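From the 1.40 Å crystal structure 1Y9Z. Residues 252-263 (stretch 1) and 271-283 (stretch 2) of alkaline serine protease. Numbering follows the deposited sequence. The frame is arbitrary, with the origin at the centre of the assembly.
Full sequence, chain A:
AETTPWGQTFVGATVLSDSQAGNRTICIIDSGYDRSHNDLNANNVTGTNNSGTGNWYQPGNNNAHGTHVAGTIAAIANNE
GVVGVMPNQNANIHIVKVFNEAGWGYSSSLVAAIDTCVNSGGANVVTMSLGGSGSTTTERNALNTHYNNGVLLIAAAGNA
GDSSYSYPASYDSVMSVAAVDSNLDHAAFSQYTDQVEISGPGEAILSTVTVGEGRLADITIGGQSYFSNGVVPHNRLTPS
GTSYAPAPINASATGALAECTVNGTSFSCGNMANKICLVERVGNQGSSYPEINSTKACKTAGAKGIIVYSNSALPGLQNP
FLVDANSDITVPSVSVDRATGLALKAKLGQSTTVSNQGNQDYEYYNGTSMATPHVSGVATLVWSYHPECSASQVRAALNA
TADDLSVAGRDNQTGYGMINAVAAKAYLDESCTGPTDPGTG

Stretch 1, residues 252-263: SATGALAECTVN
Stretch 2, residues 271-283: NMANKICLVERVG

Stretch 1 is one extended strand, Ser252 to Asn263; stretch 2 makes a type II turn, Met272 to Lys275 (Lys275 N to Met272 O, 3.0 Å), then runs parallel to it as a strand through Glu280, the axes inclined at 45°. Leu257 pairs with Ile276 (CA-CA 4.7 Å), Ala258 with Cys277 (5.2 Å) and Glu259 with Leu278 (4.4 Å). Alternate residues of each strand supply the hydrogen bonds, as parallel pairing requires: Ile276 N to Ala256 O, 2.9 Å; Ala258 N to Ile276 O, 2.8 Å; Leu278 N to Ala258 O, 2.7 Å; Cys260 N to Leu278 O, 2.8 Å. Beyond them a water bridges the diverging strands, donating to Cys260 O (2.9 Å) and Glu259 OE2 (2.8 Å) and accepting from Glu280 N (2.9 Å).

On the face of Leu257, Glu259, Ile276 and Leu278, Leu257 (t, chi2 64°) sets CD1 3.8 Å from Ile276 CG2 and 4.0 Å from Leu278 CB; Ile276 (m, m) extends CD1 to 4.1 Å from Ala253 CB. Gly255 leaves room for the turn: a CB there would clash with Asn274 O. On the Ala258 and Cys260 face, Met272 (m, m, t) brings SD 3.6 Å from Ala258 CB and CE 4.2 Å from Cys260 CB. Farther along, Val262 CG1 meets Val282 CG2 at 3.9 Å, both valines t.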

ATOM      1  N   SER A 252     -13.042 -12.618 -17.961  1.00 14.45           N
ATOM      2  CA  SER A 252     -12.816 -11.568 -18.940  1.00 14.73           C
ATOM      3  C   SER A 252     -14.107 -11.297 -19.695  1.00 15.33           C
ATOM      4  O   SER A 252     -14.934 -12.194 -19.873  1.00 16.50           O
ATOM      5  CB  SER A 252     -11.720 -11.982 -19.925  1.00 16.12           C
ATOM      6  OG  SER A 252     -10.488 -12.181 -19.253  1.00 18.15           O
ATOM      7  N   ALA A 253     -14.280 -10.051 -20.119  1.00 16.34           N
ATOM      8  CA  ALA A 253     -15.462  -9.646 -20.866  1.00 16.23           C
ATOM      9  C   ALA A 253     -15.022  -8.691 -21.964  1.00 16.41           C
ATOM     10  O   ALA A 253     -14.162  -7.837 -21.746  1.00 16.75           O
ATOM     11  CB  ALA A 253     -16.462  -8.961 -19.943  1.00 16.22           C
ATOM     12  N   THR A 254     -15.607  -8.843 -23.148  1.00 16.36           N
ATOM     13  CA  THR A 254     -15.267  -7.994 -24.281  1.00 17.21           C
ATOM     14  C   THR A 254     -16.521  -7.432 -24.939  1.00 17.94           C
ATOM     15  O   THR A 254     -17.500  -8.149 -25.144  1.00 19.65           O
ATOM     16  CB  THR A 254     -14.466  -8.776 -25.342  1.00 16.29           C
ATOM     17  OG1 THR A 254     -13.257  -9.276 -24.756  1.00 16.25           O
ATOM     18  CG2 THR A 254     -14.114  -7.872 -26.518  1.00 16.75           C
ATOM     19  N   GLY A 255     -16.481  -6.146 -25.265  1.00 18.28           N
ATOM     20  CA  GLY A 255     -17.618  -5.506 -25.900  1.00 18.92           C
ATOM     21  C   GLY A 255     -17.360  -4.036 -26.158  1.00 19.64           C
ATOM     22  O   GLY A 255     -16.356  -3.487 -25.707  1.00 19.49           O
ATOM     23  N   ALA A 256     -18.260  -3.394 -26.894  1.00 19.19           N
ATOM     24  CA  ALA A 256     -18.110  -1.978 -27.193  1.00 19.87           C
ATOM     25  C   ALA A 256     -18.230  -1.180 -25.898  1.00 19.75           C
ATOM     26  O   ALA A 256     -19.085  -1.468 -25.060  1.00 19.46           O
ATOM     27  CB  ALA A 256     -19.178  -1.535 -28.185  1.00 20.09           C
ATOM     28  N   LEU A 257     -17.367  -0.183 -25.738  1.00 20.69           N
ATOM     29  CA  LEU A 257     -17.386   0.649 -24.542  1.00 21.67           C
ATOM     30  C   LEU A 257     -18.550   1.633 -24.584  1.00 22.98           C
ATOM     31  O   LEU A 257     -18.715   2.377 -25.552  1.00 23.23           O
ATOM     32  CB  LEU A 257     -16.069   1.421 -24.410  1.00 21.26           C
ATOM     33  CG  LEU A 257     -15.901   2.259 -23.138  1.00 20.77           C
ATOM     34  CD1 LEU A 257     -15.881   1.345 -21.920  1.00 21.87           C
ATOM     35  CD2 LEU A 257     -14.614   3.064 -23.223  1.00 21.63           C
ATOM     36  N   ALA A 258     -19.359   1.621 -23.530  1.00 22.74           N
ATOM     37  CA  ALA A 258     -20.504   2.515 -23.419  1.00 24.54           C
ATOM     38  C   ALA A 258     -20.540   3.050 -21.995  1.00 24.87           C
ATOM     39  O   ALA A 258     -20.256   2.321 -21.045  1.00 25.30           O
ATOM     40  CB  ALA A 258     -21.790   1.763 -23.731  1.00 24.83           C
ATOM     41  N   GLU A 259     -20.885   4.323 -21.842  1.00 25.40           N
ATOM     42  CA  GLU A 259     -20.933   4.922 -20.517  1.00 26.42           C
ATOM     43  C   GLU A 259     -22.338   5.192 -20.009  1.00 27.44           C
ATOM     44  O   GLU A 259     -23.217   5.627 -20.756  1.00 27.04           O
ATOM     45  CB  GLU A 259     -20.126   6.225 -20.494  1.00 25.64           C
ATOM     46  CG  GLU A 259     -20.395   7.091 -19.267  1.00 24.35           C
ATOM     47  CD  GLU A 259     -19.396   8.217 -19.106  1.00 23.40           C
ATOM     48  OE1 GLU A 259     -19.053   8.867 -20.115  1.00 24.37           O
ATOM     49  OE2 GLU A 259     -18.960   8.460 -17.960  1.00 23.09           O
ATOM     50  N   CYS A 260     -22.542   4.919 -18.726  1.00 28.48           N
ATOM     51  CA  CYS A 260     -23.824   5.158 -18.089  1.00 30.18           C
ATOM     52  C   CYS A 260     -23.734   6.557 -17.492  1.00 30.94           C
ATOM     53  O   CYS A 260     -23.120   6.752 -16.443  1.00 30.96           O
ATOM     54  CB  CYS A 260     -24.074   4.140 -16.978  1.00 31.08           C
ATOM     55  SG  CYS A 260     -25.712   4.313 -16.205  1.00 33.35           S
ATOM     56  N   THR A 261     -24.335   7.528 -18.172  1.00 31.57           N
ATOM     57  CA  THR A 261     -24.307   8.911 -17.712  1.00 32.68           C
ATOM     58  C   THR A 261     -24.947   9.073 -16.340  1.00 32.34           C
ATOM     59  O   THR A 261     -26.013   8.520 -16.070  1.00 31.96           O
ATOM     60  CB  THR A 261     -25.024   9.841 -18.711  1.00 33.52           C
ATOM     61  OG1 THR A 261     -24.358   9.784 -19.980  1.00 34.93           O
ATOM     62  CG2 THR A 261     -25.014  11.278 -18.207  1.00 34.05           C
ATOM     63  N   VAL A 262     -24.284   9.833 -15.476  1.00 32.45           N
ATOM     64  CA  VAL A 262     -24.784  10.081 -14.131  1.00 32.90           C
ATOM     65  C   VAL A 262     -25.411  11.468 -14.060  1.00 33.16           C
ATOM     66  O   VAL A 262     -24.755  12.472 -14.339  1.00 32.75           O
ATOM     67  CB  VAL A 262     -23.651   9.990 -13.087  1.00 33.12           C
ATOM     68  CG1 VAL A 262     -24.196  10.291 -11.697  1.00 33.45           C
ATOM     69  CG2 VAL A 262     -23.023   8.606 -13.123  1.00 33.35           C
ATOM     70  N   ASN A 263     -26.686  11.512 -13.695  1.00 33.56           N
ATOM     71  CA  ASN A 263     -27.413  12.770 -13.580  1.00 34.41           C
ATOM     72  C   ASN A 263     -27.985  12.876 -12.173  1.00 34.27           C
ATOM     73  O   ASN A 263     -29.024  12.289 -11.872  1.00 34.04           O
ATOM     74  CB  ASN A 263     -28.542  12.820 -14.609  1.00 35.20           C
ATOM     75  CG  ASN A 263     -28.036  12.729 -16.035  1.00 36.45           C
ATOM     76  OD1 ASN A 263     -27.291  13.594 -16.500  1.00 36.79           O
ATOM     77  ND2 ASN A 263     -28.436  11.676 -16.739  1.00 37.32           N
ATOM     78  N   ASN A 271     -29.255   0.568 -22.781  1.00 32.17           N
ATOM     79  CA  ASN A 271     -29.064  -0.864 -22.973  1.00 32.27           C
ATOM     80  C   ASN A 271     -27.579  -1.198 -23.038  1.00 31.22           C
ATOM     81  O   ASN A 271     -26.912  -0.920 -24.036  1.00 31.33           O
ATOM     82  CB  ASN A 271     -29.757  -1.331 -24.255  1.00 33.71           C
ATOM     83  CG  ASN A 271     -29.576  -2.816 -24.503  1.00 35.52           C
ATOM     84  OD1 ASN A 271     -29.839  -3.639 -23.625  1.00 36.42           O
ATOM     85  ND2 ASN A 271     -29.129  -3.165 -25.704  1.00 36.95           N
ATOM     86  N   MET A 272     -27.069  -1.796 -21.965  1.00 30.37           N
ATOM     87  CA  MET A 272     -25.659  -2.165 -21.883  1.00 29.22           C
ATOM     88  C   MET A 272     -25.382  -3.593 -22.338  1.00 29.32           C
ATOM     89  O   MET A 272     -24.281  -4.107 -22.141  1.00 29.93           O
ATOM     90  CB  MET A 272     -25.151  -1.985 -20.449  1.00 27.50           C
ATOM     91  CG  MET A 272     -24.914  -0.541 -20.040  1.00 24.88           C
ATOM     92  SD  MET A 272     -23.611   0.247 -21.004  1.00 23.83           S
ATOM     93  CE  MET A 272     -23.900   1.969 -20.610  1.00 23.19           C
ATOM     94  N   ALA A 273     -26.376  -4.233 -22.943  1.00 29.11           N
ATOM     95  CA  ALA A 273     -26.205  -5.601 -23.417  1.00 28.66           C
ATOM     96  C   ALA A 273     -25.017  -5.677 -24.371  1.00 29.06           C
ATOM     97  O   ALA A 273     -24.870  -4.838 -25.260  1.00 28.61           O
ATOM     98  CB  ALA A 273     -27.474  -6.074 -24.116  1.00 28.31           C
ATOM     99  N   ASN A 274     -24.169  -6.683 -24.176  1.00 28.94           N
ATOM    100  CA  ASN A 274     -22.990  -6.886 -25.016  1.00 29.75           C
ATOM    101  C   ASN A 274     -22.035  -5.696 -25.017  1.00 28.68           C
ATOM    102  O   ASN A 274     -21.261  -5.515 -25.957  1.00 29.19           O
ATOM    103  CB  ASN A 274     -23.417  -7.195 -26.454  1.00 31.70           C
ATOM    104  CG  ASN A 274     -24.139  -8.522 -26.575  1.00 33.72           C
ATOM    105  OD1 ASN A 274     -23.572  -9.578 -26.287  1.00 35.73           O
ATOM    106  ND2 ASN A 274     -25.396  -8.477 -27.000  1.00 34.82           N
ATOM    107  N   LYS A 275     -22.079  -4.897 -23.957  1.00 27.18           N
ATOM    108  CA  LYS A 275     -21.217  -3.723 -23.863  1.00 25.30           C
ATOM    109  C   LYS A 275     -20.389  -3.704 -22.582  1.00 23.73           C
ATOM    110  O   LYS A 275     -20.729  -4.360 -21.598  1.00 23.48           O
ATOM    111  CB  LYS A 275     -22.067  -2.450 -23.900  1.00 27.14           C
ATOM    112  CG  LYS A 275     -22.897  -2.249 -25.158  1.00 28.83           C
ATOM    113  CD  LYS A 275     -22.066  -1.687 -26.298  1.00 30.80           C
ATOM    114  CE  LYS A 275     -22.954  -1.278 -27.467  1.00 32.16           C
ATOM    115  NZ  LYS A 275     -22.188  -0.618 -28.560  1.00 34.13           N
ATOM    116  N   ILE A 276     -19.288  -2.958 -22.617  1.00 21.66           N
ATOM    117  CA  ILE A 276     -18.444  -2.778 -21.442  1.00 20.78           C
ATOM    118  C   ILE A 276     -18.968  -1.448 -20.924  1.00 20.26           C
ATOM    119  O   ILE A 276     -18.919  -0.434 -21.622  1.00 20.10           O
ATOM    120  CB  ILE A 276     -16.949  -2.653 -21.803  1.00 20.28           C
ATOM    121  CG1 ILE A 276     -16.434  -3.984 -22.358  1.00 21.01           C
ATOM    122  CG2 ILE A 276     -16.149  -2.244 -20.571  1.00 20.94           C
ATOM    123  CD1 ILE A 276     -16.610  -5.163 -21.413  1.00 20.50           C
ATOM    124  N   CYS A 277     -19.481  -1.463 -19.703  1.00 18.89           N
ATOM    125  CA  CYS A 277     -20.088  -0.288 -19.102  1.00 19.18           C
ATOM    126  C   CYS A 277     -19.168   0.564 -18.238  1.00 19.04           C
ATOM    127  O   CYS A 277     -18.684   0.123 -17.195  1.00 19.03           O
ATOM    128  CB  CYS A 277     -21.291  -0.754 -18.294  1.00 19.37           C
ATOM    129  SG  CYS A 277     -22.422   0.488 -17.600  1.00 20.05           S
ATOM    130  N   LEU A 278     -18.938   1.790 -18.696  1.00 18.85           N
ATOM    131  CA  LEU A 278     -18.111   2.756 -17.982  1.00 18.51           C
ATOM    132  C   LEU A 278     -19.066   3.598 -17.146  1.00 18.75           C
ATOM    133  O   LEU A 278     -20.094   4.058 -17.644  1.00 19.10           O
ATOM    134  CB  LEU A 278     -17.368   3.654 -18.975  1.00 18.66           C
ATOM    135  CG  LEU A 278     -16.454   4.744 -18.408  1.00 18.93           C
ATOM    136  CD1 LEU A 278     -15.257   4.107 -17.713  1.00 19.29           C
ATOM    137  CD2 LEU A 278     -15.987   5.650 -19.536  1.00 19.00           C
ATOM    138  N   VAL A 279     -18.741   3.796 -15.873  1.00 18.15           N
ATOM    139  CA  VAL A 279     -19.608   4.583 -15.008  1.00 18.50           C
ATOM    140  C   VAL A 279     -18.844   5.310 -13.909  1.00 18.73           C
ATOM    141  O   VAL A 279     -17.918   4.762 -13.306  1.00 17.95           O
ATOM    142  CB  VAL A 279     -20.696   3.696 -14.357  1.00 18.33           C
ATOM    143  CG1 VAL A 279     -20.053   2.618 -13.497  1.00 18.63           C
ATOM    144  CG2 VAL A 279     -21.643   4.555 -13.529  1.00 18.94           C
ATOM    145  N   GLU A 280     -19.233   6.555 -13.665  1.00 18.29           N
ATOM    146  CA  GLU A 280     -18.600   7.353 -12.629  1.00 18.70           C
ATOM    147  C   GLU A 280     -19.114   6.865 -11.284  1.00 17.87           C
ATOM    148  O   GLU A 280     -20.297   6.554 -11.135  1.00 18.51           O
ATOM    149  CB  GLU A 280     -18.944   8.833 -12.811  1.00 18.95           C
ATOM    150  CG  GLU A 280     -18.298   9.750 -11.784  1.00 21.45           C
ATOM    151  CD  GLU A 280     -18.749  11.189 -11.931  1.00 23.07           C
ATOM    152  OE1 GLU A 280     -19.961  11.445 -11.785  1.00 25.21           O
ATOM    153  OE2 GLU A 280     -17.895  12.061 -12.194  1.00 23.63           O
ATOM    154  N   ARG A 281     -18.220   6.788 -10.308  1.00 17.68           N
ATOM    155  CA  ARG A 281     -18.592   6.345  -8.973  1.00 16.96           C
ATOM    156  C   ARG A 281     -19.500   7.372  -8.298  1.00 18.49           C
ATOM    157  O   ARG A 281     -19.213   8.569  -8.311  1.00 18.84           O
ATOM    158  CB  ARG A 281     -17.333   6.132  -8.124  1.00 17.07           C
ATOM    159  CG  ARG A 281     -17.610   5.830  -6.658  1.00 16.49           C
ATOM    160  CD  ARG A 281     -16.322   5.574  -5.886  1.00 15.13           C
ATOM    161  NE  ARG A 281     -15.650   4.363  -6.353  1.00 14.83           N
ATOM    162  CZ  ARG A 281     -14.440   4.333  -6.902  1.00 14.30           C
ATOM    163  NH1 ARG A 281     -13.739   5.447  -7.062  1.00 13.72           N
ATOM    164  NH2 ARG A 281     -13.932   3.176  -7.306  1.00 14.07           N
ATOM    165  N   VAL A 282     -20.604   6.898  -7.729  1.00 18.52           N
ATOM    166  CA  VAL A 282     -21.539   7.769  -7.025  1.00 20.03           C
ATOM    167  C   VAL A 282     -21.342   7.516  -5.538  1.00 19.88           C
ATOM    168  O   VAL A 282     -21.628   6.425  -5.042  1.00 20.33           O
ATOM    169  CB  VAL A 282     -23.005   7.464  -7.401  1.00 19.73           C
ATOM    170  CG1 VAL A 282     -23.946   8.328  -6.568  1.00 21.21           C
ATOM    171  CG2 VAL A 282     -23.225   7.730  -8.880  1.00 20.76           C
ATOM    172  N   GLY A 283     -20.849   8.527  -4.832  1.00 20.36           N
ATOM    173  CA  GLY A 283     -20.598   8.382  -3.411  1.00 20.24           C
ATOM    174  C   GLY A 283     -19.186   7.874  -3.194  1.00 20.15           C
ATOM    175  O   GLY A 283     -18.440   7.680  -4.154  1.00 19.34           O
TER
HETATM  176  O   HOH W   1     -20.627   8.067 -15.763  1.00 20.43           O